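Local coordinates for protein BlEst2 (Bacillus licheniformis, PDB 6WPX) that probably hydrolyses ester bonds as an alpha/beta-hydrolase esterase or lipase, captured here in its propeptide form, with a C-terminal domain that has autoinhibitory effects, at residues 158-163 with 412-417; 178-183 with 468-473; 311-316 with 356-361. All coordinates share one frame; numbering follows the deposited sequence.

Contact 1. Residues 158-163 with 412-417; sequences YSNWAG and RSIRYE
The hydroxyl of Tyr416 serves two partners at once: Tyr416 OH donates a 2.7 Å bond to Tyr158 O and is also hydrogen-bonded to the amino group of Lys172, whose charge would probably polarise the phenol. The carbonyl oxygen lies at the edge of the Tyr416 ring and in its plane, while the hydroxyl oxygen sits 29° off the carbonyl plane. The side chain of Tyr158 meets the same ring over a face, with CD2 3.5 Å from Tyr416 CZ. This is an edge-to-face pair with planes at 72°, and CG2 of Ile414 packs on the opposite face, so that the ring is sandwiched. A phenylalanine in place of Tyr416 would keep the aromatic packing but would probably leave the carbonyl of Tyr158 and the amino group of Lys172 without this shared mate.

Back along the strand, Asn160 lays its amide against the backbone. Its OD1 rests 3.2 Å from Ser413 CA and 3.4 Å from Ile414 CG1, while ND2 makes a weak bond of 3.3 Å to Ser413 O. Asn160 also opens a type I turn, closed by the bond from Gly163 N to Asn160 O, with Trp161 as its second residue. There the extended Arg412 chain passes over the indole: CD makes a CH-pi contact with the six-membered ring, and the guanidinium, tilted 25° from the ring plane, sits over the CH2 corner, with Trp161 CH2 3.6 Å from Arg412 CZ. Trp161 NE1 is held by Asp452. The arrangement is that of an inter-helix loop, between helices 152-157 and 163-169 of the probable alpha/beta-hydrolase part, laid across strand 407-417 of an antiparallel beta sheet.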
loop_
_atom_site.group_PDB
_atom_site.type_symbol
_atom_site.label_atom_id
_atom_site.label_comp_id
_atom_site.label_asym_id
_atom_site.label_seq_id
_atom_site.Cartn_x
_atom_site.Cartn_y
_atom_site.Cartn_z
ATOM N N TYR A 158 4.617 -7.263 -5.875
ATOM C CA TYR A 158 4.285 -8.532 -6.509
ATOM C C TYR A 158 4.370 -8.493 -8.042
ATOM O O TYR A 158 4.074 -9.488 -8.699
ATOM C CB TYR A 158 2.904 -9.000 -6.032
ATOM C CG TYR A 158 3.017 -9.695 -4.704
ATOM C CD1 TYR A 158 3.122 -8.964 -3.520
ATOM C CD2 TYR A 158 3.132 -11.085 -4.629
ATOM C CE1 TYR A 158 3.308 -9.597 -2.293
ATOM C CE2 TYR A 158 3.334 -11.727 -3.404
ATOM C CZ TYR A 158 3.413 -10.976 -2.242
ATOM O OH TYR A 158 3.586 -11.596 -1.038
ATOM N N SER A 159 4.816 -7.378 -8.603
ATOM C CA SER A 159 4.894 -7.221 -10.063
ATOM C C SER A 159 6.190 -7.756 -10.643
ATOM O O SER A 159 7.142 -8.006 -9.905
ATOM C CB SER A 159 4.644 -5.771 -10.470
ATOM O OG SER A 159 5.773 -4.966 -10.169
ATOM N N ASN A 160 6.203 -8.003 -11.962
ATOM C CA ASN A 160 7.365 -8.558 -12.648
ATOM C C ASN A 160 8.656 -7.801 -12.403
ATOM O O ASN A 160 9.634 -8.432 -12.049
ATOM C CB ASN A 160 7.092 -8.693 -14.163
ATOM C CG ASN A 160 6.150 -9.826 -14.451
ATOM O OD1 ASN A 160 4.969 -9.758 -14.125
ATOM N ND2 ASN A 160 6.655 -10.902 -15.025
ATOM N N TRP A 161 8.674 -6.480 -12.601
ATOM C CA TRP A 161 9.933 -5.730 -12.425
ATOM C C TRP A 161 10.478 -5.776 -11.009
ATOM O O TRP A 161 11.683 -5.698 -10.842
ATOM C CB TRP A 161 9.834 -4.278 -12.913
ATOM C CG TRP A 161 9.636 -4.111 -14.396
ATOM C CD1 TRP A 161 8.615 -3.445 -15.018
ATOM C CD2 TRP A 161 10.531 -4.541 -15.439
ATOM N NE1 TRP A 161 8.792 -3.480 -16.385
ATOM C CE2 TRP A 161 9.956 -4.153 -16.670
ATOM C CE3 TRP A 161 11.734 -5.272 -15.455
ATOM C CZ2 TRP A 161 10.558 -4.436 -17.895
ATOM C CZ3 TRP A 161 12.321 -5.561 -16.673
ATOM C CH2 TRP A 161 11.736 -5.144 -17.874
ATOM N N ALA A 162 9.595 -5.917 -9.990
ATOM C CA ALA A 162 9.956 -5.951 -8.564
ATOM C C ALA A 162 10.412 -7.324 -8.075
ATOM O O ALA A 162 10.776 -7.442 -6.914
ATOM C CB ALA A 162 8.765 -5.490 -7.729
ATOM N N GLY A 163 10.378 -8.333 -8.952
ATOM C CA GLY A 163 10.716 -9.723 -8.651
ATOM C C GLY A 163 12.031 -9.936 -7.933
ATOM O O GLY A 163 12.077 -10.582 -6.874
ATOM N N ARG A 412 4.267 -8.328 -19.385
ATOM C CA ARG A 412 4.984 -9.215 -18.460
ATOM C C ARG A 412 3.967 -9.520 -17.371
ATOM O O ARG A 412 3.270 -8.611 -16.926
ATOM C CB ARG A 412 6.222 -8.544 -17.856
ATOM C CG ARG A 412 7.422 -8.585 -18.783
ATOM C CD ARG A 412 8.513 -7.606 -18.369
ATOM N NE ARG A 412 9.431 -7.411 -19.486
ATOM C CZ ARG A 412 10.562 -8.083 -19.651
ATOM N NH1 ARG A 412 11.296 -7.898 -20.740
ATOM N NH2 ARG A 412 10.967 -8.951 -18.731
ATOM N N SER A 413 3.797 -10.795 -17.022
ATOM C CA SER A 413 2.812 -11.142 -16.013
ATOM C C SER A 413 3.269 -12.272 -15.092
ATOM O O SER A 413 4.176 -13.040 -15.432
ATOM C CB SER A 413 1.471 -11.480 -16.662
ATOM O OG SER A 413 1.638 -12.603 -17.506
ATOM N N ILE A 414 2.672 -12.320 -13.891
ATOM C CA ILE A 414 2.876 -13.386 -12.907
ATOM C C ILE A 414 1.501 -13.782 -12.399
ATOM O O ILE A 414 0.701 -12.912 -12.046
ATOM C CB ILE A 414 3.814 -13.054 -11.697
ATOM C CG1 ILE A 414 5.178 -12.509 -12.131
ATOM C CG2 ILE A 414 4.011 -14.291 -10.806
ATOM C CD1 ILE A 414 5.959 -11.710 -10.994
ATOM N N ARG A 415 1.239 -15.093 -12.361
ATOM C CA ARG A 415 0.036 -15.645 -11.775
ATOM C C ARG A 415 0.483 -16.457 -10.558
ATOM O O ARG A 415 1.352 -17.323 -10.662
ATOM C CB ARG A 415 -0.773 -16.495 -12.770
ATOM C CG ARG A 415 -2.115 -16.938 -12.178
ATOM C CD ARG A 415 -2.884 -17.864 -13.093
ATOM N NE ARG A 415 -2.079 -18.992 -13.565
ATOM C CZ ARG A 415 -1.994 -20.160 -12.940
ATOM N NH1 ARG A 415 -2.676 -20.372 -11.823
ATOM N NH2 ARG A 415 -1.229 -21.126 -13.429
ATOM N N TYR A 416 -0.079 -16.122 -9.402
ATOM C CA TYR A 416 0.184 -16.751 -8.112
ATOM C C TYR A 416 -1.022 -17.582 -7.707
ATOM O O TYR A 416 -2.148 -17.249 -8.066
ATOM C CB TYR A 416 0.399 -15.692 -7.008
ATOM C CG TYR A 416 1.521 -14.716 -7.246
ATOM C CD1 TYR A 416 1.304 -13.534 -7.952
ATOM C CD2 TYR A 416 2.788 -14.940 -6.719
ATOM C CE1 TYR A 416 2.326 -12.609 -8.142
ATOM C CE2 TYR A 416 3.833 -14.047 -6.951
ATOM C CZ TYR A 416 3.586 -12.864 -7.631
ATOM O OH TYR A 416 4.603 -11.952 -7.836
ATOM N N GLU A 417 -0.778 -18.643 -6.938
ATOM C CA GLU A 417 -1.796 -19.547 -6.385
ATOM C C GLU A 417 -1.436 -19.766 -4.949
ATOM O O GLU A 417 -0.313 -20.186 -4.665
ATOM C CB GLU A 417 -1.748 -20.911 -7.076
ATOM C CG GLU A 417 -2.520 -21.016 -8.364
ATOM C CD GLU A 417 -2.405 -22.403 -8.968
ATOM O OE1 GLU A 417 -2.471 -23.398 -8.211
ATOM O OE2 GLU A 417 -2.253 -22.496 -10.205
#

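Contact 2. Residues 178-183 with 468-473; sequences SLQTGF and IRSIYV
Ser470 and Gly182 meet through a single direct hydrogen bond, Gly182 N to Ser470 OG at 3.0 Å. With OG anti to its own backbone N (chi1 -179°), the serine presents its hydroxyl to an N-H in the first turn of helix 181-191. The backbones come close here: a CB on Gly182 would probably clash, lying 3.0 Å from Ser470 O. Beyond the glycine, Gly182 O lies 3.3 Å from Tyr472 CB, and Phe183 turns its ring edge toward the face of Tyr472, centroids 5.9 Å apart.

Two waters make up the next shell. One accepts from Ser470 OG and donates to Gln180 OE1, 2.6 Å away; the other donates to both Thr181 OG1 and Ser470 O. Gln180, the N-cap residue, is positioned by its NE2 bond to Tyr177 O, and Asp155 fixes Thr181 OG1 while bonding weakly to Ser470 OG. The start of helix 181-191 thus sits on strand 462-473, with Asp155 reaching in from helix 152-157, Met446 of strand 445-456 packing beside Ser470 and Tyr472, and Phe183 touching Met91 of helix 91-109.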
loop_
_atom_site.group_PDB
_atom_site.type_symbol
_atom_site.label_atom_id
_atom_site.label_comp_id
_atom_site.label_asym_id
_atom_site.label_seq_id
_atom_site.Cartn_x
_atom_site.Cartn_y
_atom_site.Cartn_z
ATOM N N SER A 178 -1.787 -10.649 0.736
ATOM C CA SER A 178 -3.200 -10.377 1.024
ATOM C C SER A 178 -3.545 -8.895 0.881
ATOM O O SER A 178 -4.721 -8.563 0.840
ATOM C CB SER A 178 -3.601 -10.894 2.403
ATOM O OG SER A 178 -3.090 -10.093 3.458
ATOM N N LEU A 179 -2.530 -8.017 0.794
ATOM C CA LEU A 179 -2.702 -6.571 0.642
ATOM C C LEU A 179 -2.813 -6.102 -0.820
ATOM O O LEU A 179 -3.121 -4.931 -1.052
ATOM C CB LEU A 179 -1.591 -5.810 1.379
ATOM C CG LEU A 179 -1.602 -5.948 2.920
ATOM C CD1 LEU A 179 -0.389 -5.293 3.511
ATOM C CD2 LEU A 179 -2.863 -5.342 3.513
ATOM N N GLN A 180 -2.579 -6.998 -1.799
ATOM C CA GLN A 180 -2.734 -6.633 -3.220
ATOM C C GLN A 180 -4.176 -6.157 -3.449
ATOM O O GLN A 180 -5.107 -6.693 -2.835
ATOM C CB GLN A 180 -2.437 -7.825 -4.133
ATOM C CG GLN A 180 -0.970 -8.207 -4.112
ATOM C CD GLN A 180 -0.721 -9.488 -4.845
ATOM O OE1 GLN A 180 -0.353 -9.503 -6.031
ATOM N NE2 GLN A 180 -0.887 -10.606 -4.143
ATOM N N THR A 181 -4.355 -5.138 -4.291
ATOM C CA THR A 181 -5.684 -4.546 -4.515
ATOM C C THR A 181 -6.666 -5.534 -5.140
ATOM O O THR A 181 -7.860 -5.455 -4.870
ATOM C CB THR A 181 -5.605 -3.233 -5.303
ATOM O OG1 THR A 181 -5.008 -3.488 -6.568
ATOM C CG2 THR A 181 -4.845 -2.158 -4.571
ATOM N N GLY A 182 -6.165 -6.452 -5.964
ATOM C CA GLY A 182 -7.021 -7.467 -6.575
ATOM C C GLY A 182 -7.574 -8.396 -5.511
ATOM O O GLY A 182 -8.762 -8.713 -5.516
ATOM N N PHE A 183 -6.696 -8.838 -4.588
ATOM C CA PHE A 183 -7.044 -9.730 -3.468
ATOM C C PHE A 183 -7.999 -8.994 -2.524
ATOM O O PHE A 183 -8.996 -9.567 -2.095
ATOM C CB PHE A 183 -5.766 -10.108 -2.691
ATOM C CG PHE A 183 -5.924 -11.273 -1.746
ATOM C CD1 PHE A 183 -6.422 -11.085 -0.461
ATOM C CD2 PHE A 183 -5.590 -12.568 -2.143
ATOM C CE1 PHE A 183 -6.564 -12.167 0.418
ATOM C CE2 PHE A 183 -5.719 -13.646 -1.259
ATOM C CZ PHE A 183 -6.192 -13.431 0.024
ATOM N N ILE A 468 0.767 -1.180 -14.008
ATOM C CA ILE A 468 0.668 -2.403 -13.220
ATOM C C ILE A 468 -0.798 -2.640 -12.849
ATOM O O ILE A 468 -1.441 -1.773 -12.261
ATOM C CB ILE A 468 1.589 -2.375 -11.972
ATOM C CG1 ILE A 468 3.067 -2.411 -12.412
ATOM C CG2 ILE A 468 1.239 -3.540 -10.989
ATOM C CD1 ILE A 468 3.998 -2.133 -11.345
ATOM N N ARG A 469 -1.310 -3.821 -13.194
ATOM C CA ARG A 469 -2.671 -4.240 -12.868
ATOM C C ARG A 469 -2.601 -5.438 -11.929
ATOM O O ARG A 469 -1.790 -6.350 -12.125
ATOM C CB ARG A 469 -3.452 -4.605 -14.130
ATOM C CG ARG A 469 -3.660 -3.434 -15.090
ATOM C CD ARG A 469 -4.339 -3.892 -16.362
ATOM N NE ARG A 469 -5.728 -4.294 -16.132
ATOM C CZ ARG A 469 -6.496 -4.891 -17.038
ATOM N NH1 ARG A 469 -6.015 -5.177 -18.241
ATOM N NH2 ARG A 469 -7.748 -5.214 -16.745
ATOM N N SER A 470 -3.460 -5.419 -10.917
ATOM C CA SER A 470 -3.618 -6.438 -9.894
ATOM C C SER A 470 -5.001 -7.031 -10.036
ATOM O O SER A 470 -5.988 -6.329 -9.868
ATOM C CB SER A 470 -3.458 -5.819 -8.507
ATOM O OG SER A 470 -3.577 -6.804 -7.496
ATOM N N ILE A 471 -5.078 -8.311 -10.365
ATOM C CA ILE A 471 -6.359 -8.984 -10.619
ATOM C C ILE A 471 -6.462 -10.289 -9.878
ATOM O O ILE A 471 -5.606 -11.151 -10.030
ATOM C CB ILE A 471 -6.612 -9.192 -12.156
ATOM C CG1 ILE A 471 -6.466 -7.864 -12.945
ATOM C CG2 ILE A 471 -7.993 -9.856 -12.432
ATOM C CD1 ILE A 471 -6.298 -7.975 -14.428
ATOM N N TYR A 472 -7.546 -10.466 -9.115
ATOM C CA TYR A 472 -7.770 -11.751 -8.466
ATOM C C TYR A 472 -8.849 -12.454 -9.264
ATOM O O TYR A 472 -9.840 -11.830 -9.629
ATOM C CB TYR A 472 -8.183 -11.604 -6.996
ATOM C CG TYR A 472 -8.473 -12.933 -6.333
ATOM C CD1 TYR A 472 -7.445 -13.813 -6.011
ATOM C CD2 TYR A 472 -9.782 -13.338 -6.075
ATOM C CE1 TYR A 472 -7.708 -15.054 -5.433
ATOM C CE2 TYR A 472 -10.055 -14.563 -5.469
ATOM C CZ TYR A 472 -9.015 -15.415 -5.145
ATOM O OH TYR A 472 -9.283 -16.635 -4.575
ATOM N N VAL A 473 -8.666 -13.743 -9.533
ATOM C CA VAL A 473 -9.644 -14.552 -10.267
ATOM C C VAL A 473 -9.980 -15.738 -9.369
ATOM O O VAL A 473 -9.076 -16.475 -8.967
ATOM C CB VAL A 473 -9.157 -14.963 -11.685
ATOM C CG1 VAL A 473 -10.197 -15.826 -12.410
ATOM C CG2 VAL A 473 -8.817 -13.736 -12.527
HETATM O O HOH W 1 -1.357 -8.203 -8.062
HETATM O O HOH W 2 -6.546 -3.952 -8.653
#

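Contact 3. Residues 311-316 with 356-361; sequences VKEITV and SAAIKN
Ile314 and Ile359 form a hydrogen-bonded antiparallel pair in a five-stranded sheet, in which strand 313-320 lies between strands 353-360 and 377-386. Their backbones exchange two bonds, the shorter being Ile359 N to Ile314 O at 2.9 Å. Val316 and Ala357 repeat the pattern at the next hydrogen-bonded pair.

The Ile359 side chain carries much of the apolar contact. Its CB lies 3.9 Å from Ile314 CG1, the two side chains running side by side and pointing the same way. CG1 stands beside the backbone N (chi1 -62°) and leads to CD1, which meets two neighbours, Val316 CG2 at 3.9 Å and Ile314 CD1 at 4.1 Å. Leu329 of strand 326-330 touches both Ile359 and Val316, so this face is turned toward a second, four-stranded sheet, as in a beta-sandwich.

Glu313, Thr315 and Ala358 occupy the other face. The extended Glu313 chain passes CG 3.5 Å from Ile359 O and brings OE2 to 3.5 Å from Ala358 CB. Thr315 OG1 is hydrogen-bonded to Thr384 and His317, and Ser356 OG also bonds to His317; helix 218-224 packs nearby through Val222 on Thr315 and Phe218 on Ser356.

Along the other edge of strand 313-320, against strand 377-386, Lys312 and Glu313 lie opposite the single residue Asp386 in a classic beta bulge. Across the pairing with 356-361, Asn361 N reaches Lys312 O at 2.8 Å, approaching from above the carbonyl plane, 53° out of it.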
loop_
_atom_site.group_PDB
_atom_site.type_symbol
_atom_site.label_atom_id
_atom_site.label_comp_id
_atom_site.label_asym_id
_atom_site.label_seq_id
_atom_site.Cartn_x
_atom_site.Cartn_y
_atom_site.Cartn_z
ATOM N N VAL A 311 7.023 18.141 -19.350
ATOM C CA VAL A 311 6.938 17.495 -18.034
ATOM C C VAL A 311 7.235 18.549 -16.973
ATOM O O VAL A 311 8.259 19.232 -17.047
ATOM C CB VAL A 311 7.844 16.225 -17.923
ATOM C CG1 VAL A 311 7.828 15.642 -16.509
ATOM C CG2 VAL A 311 7.413 15.166 -18.915
ATOM N N LYS A 312 6.344 18.667 -15.982
ATOM C CA LYS A 312 6.475 19.631 -14.897
ATOM C C LYS A 312 7.494 19.153 -13.867
ATOM O O LYS A 312 8.240 19.961 -13.304
ATOM C CB LYS A 312 5.103 19.874 -14.251
ATOM C CG LYS A 312 5.020 21.117 -13.367
ATOM C CD LYS A 312 5.073 22.429 -14.158
ATOM C CE LYS A 312 4.755 23.616 -13.286
ATOM N NZ LYS A 312 3.297 23.731 -13.018
ATOM N N GLU A 313 7.537 17.829 -13.643
ATOM C CA GLU A 313 8.415 17.209 -12.670
ATOM C C GLU A 313 8.518 15.726 -12.899
ATOM O O GLU A 313 7.555 15.074 -13.287
ATOM C CB GLU A 313 7.866 17.428 -11.238
ATOM C CG GLU A 313 8.853 17.074 -10.134
ATOM C CD GLU A 313 8.385 17.262 -8.704
ATOM O OE1 GLU A 313 7.182 17.068 -8.428
ATOM O OE2 GLU A 313 9.244 17.552 -7.842
ATOM N N ILE A 314 9.684 15.186 -12.578
ATOM C CA ILE A 314 9.923 13.762 -12.502
ATOM C C ILE A 314 10.467 13.509 -11.100
ATOM O O ILE A 314 11.197 14.339 -10.563
ATOM C CB ILE A 314 10.851 13.154 -13.617
ATOM C CG1 ILE A 314 12.229 13.853 -13.692
ATOM C CG2 ILE A 314 10.152 13.119 -14.996
ATOM C CD1 ILE A 314 13.320 13.098 -14.494
ATOM N N THR A 315 10.095 12.373 -10.513
ATOM C CA THR A 315 10.704 11.873 -9.282
ATOM C C THR A 315 11.378 10.611 -9.775
ATOM O O THR A 315 10.826 9.914 -10.635
ATOM C CB THR A 315 9.771 11.759 -8.076
ATOM O OG1 THR A 315 8.936 10.603 -8.185
ATOM C CG2 THR A 315 8.946 13.047 -7.809
ATOM N N VAL A 316 12.605 10.384 -9.328
ATOM C CA VAL A 316 13.466 9.304 -9.815
ATOM C C VAL A 316 13.928 8.515 -8.609
ATOM O O VAL A 316 14.482 9.080 -7.673
ATOM C CB VAL A 316 14.652 9.888 -10.641
ATOM C CG1 VAL A 316 15.509 8.786 -11.260
ATOM C CG2 VAL A 316 14.167 10.846 -11.721
ATOM N N SER A 356 16.533 8.724 -3.928
ATOM C CA SER A 356 15.538 9.509 -4.638
ATOM C C SER A 356 16.013 10.869 -5.047
ATOM O O SER A 356 16.903 11.459 -4.424
ATOM C CB SER A 356 14.266 9.666 -3.818
ATOM O OG SER A 356 13.722 8.400 -3.500
ATOM N N ALA A 357 15.375 11.382 -6.105
ATOM C CA ALA A 357 15.618 12.724 -6.622
ATOM C C ALA A 357 14.321 13.237 -7.226
ATOM O O ALA A 357 13.461 12.452 -7.629
ATOM C CB ALA A 357 16.726 12.719 -7.677
ATOM N N ALA A 358 14.172 14.551 -7.238
ATOM C CA ALA A 358 13.036 15.233 -7.832
ATOM C C ALA A 358 13.616 16.334 -8.712
ATOM O O ALA A 358 14.445 17.137 -8.253
ATOM C CB ALA A 358 12.123 15.806 -6.756
ATOM N N ILE A 359 13.259 16.305 -10.006
ATOM C CA ILE A 359 13.753 17.257 -11.000
ATOM C C ILE A 359 12.586 18.060 -11.540
ATOM O O ILE A 359 11.675 17.500 -12.161
ATOM C CB ILE A 359 14.580 16.584 -12.142
ATOM C CG1 ILE A 359 15.851 15.889 -11.623
ATOM C CG2 ILE A 359 14.936 17.573 -13.256
ATOM C CD1 ILE A 359 15.675 14.402 -11.380
ATOM N N LYS A 360 12.634 19.383 -11.318
ATOM C CA LYS A 360 11.617 20.310 -11.815
ATOM C C LYS A 360 11.908 20.558 -13.282
ATOM O O LYS A 360 13.083 20.640 -13.670
ATOM C CB LYS A 360 11.667 21.635 -11.034
ATOM C CG LYS A 360 11.406 21.505 -9.526
ATOM C CD LYS A 360 12.141 22.612 -8.718
ATOM C CE LYS A 360 11.231 23.668 -8.125
ATOM N NZ LYS A 360 11.996 24.774 -7.475
ATOM N N ASN A 361 10.845 20.674 -14.101
ATOM C CA ASN A 361 10.919 20.949 -15.540
ATOM C C ASN A 361 12.070 20.209 -16.228
ATOM O O ASN A 361 12.992 20.846 -16.761
ATOM C CB ASN A 361 11.008 22.462 -15.821
ATOM C CG ASN A 361 9.917 23.266 -15.180
ATOM O OD1 ASN A 361 10.165 24.022 -14.254
ATOM N ND2 ASN A 361 8.679 23.022 -15.569
#

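Contacts 1 and 2 belong to one interface: their centres are about 11 Å apart and both reach the same antiparallel sheet, through strands 407-417 and 462-473. They touch directly, with Tyr158 CB 3.3 Å from Gln180 OE1 and Ser159 OG 3.5 Å from Ile468 CD1. Along the chain their segments alternate, so neighbouring parts of the helical region are each tied to a distant strand. Contact 3 is nested inside both loops yet stands apart, its centre about 27 Å and 29 Å from those of contacts 1 and 2, and its nearest atoms about 14 Å from each. Contact 3 is internal to another sheet; how any contact bears on autoinhibition is not settled by this geometry.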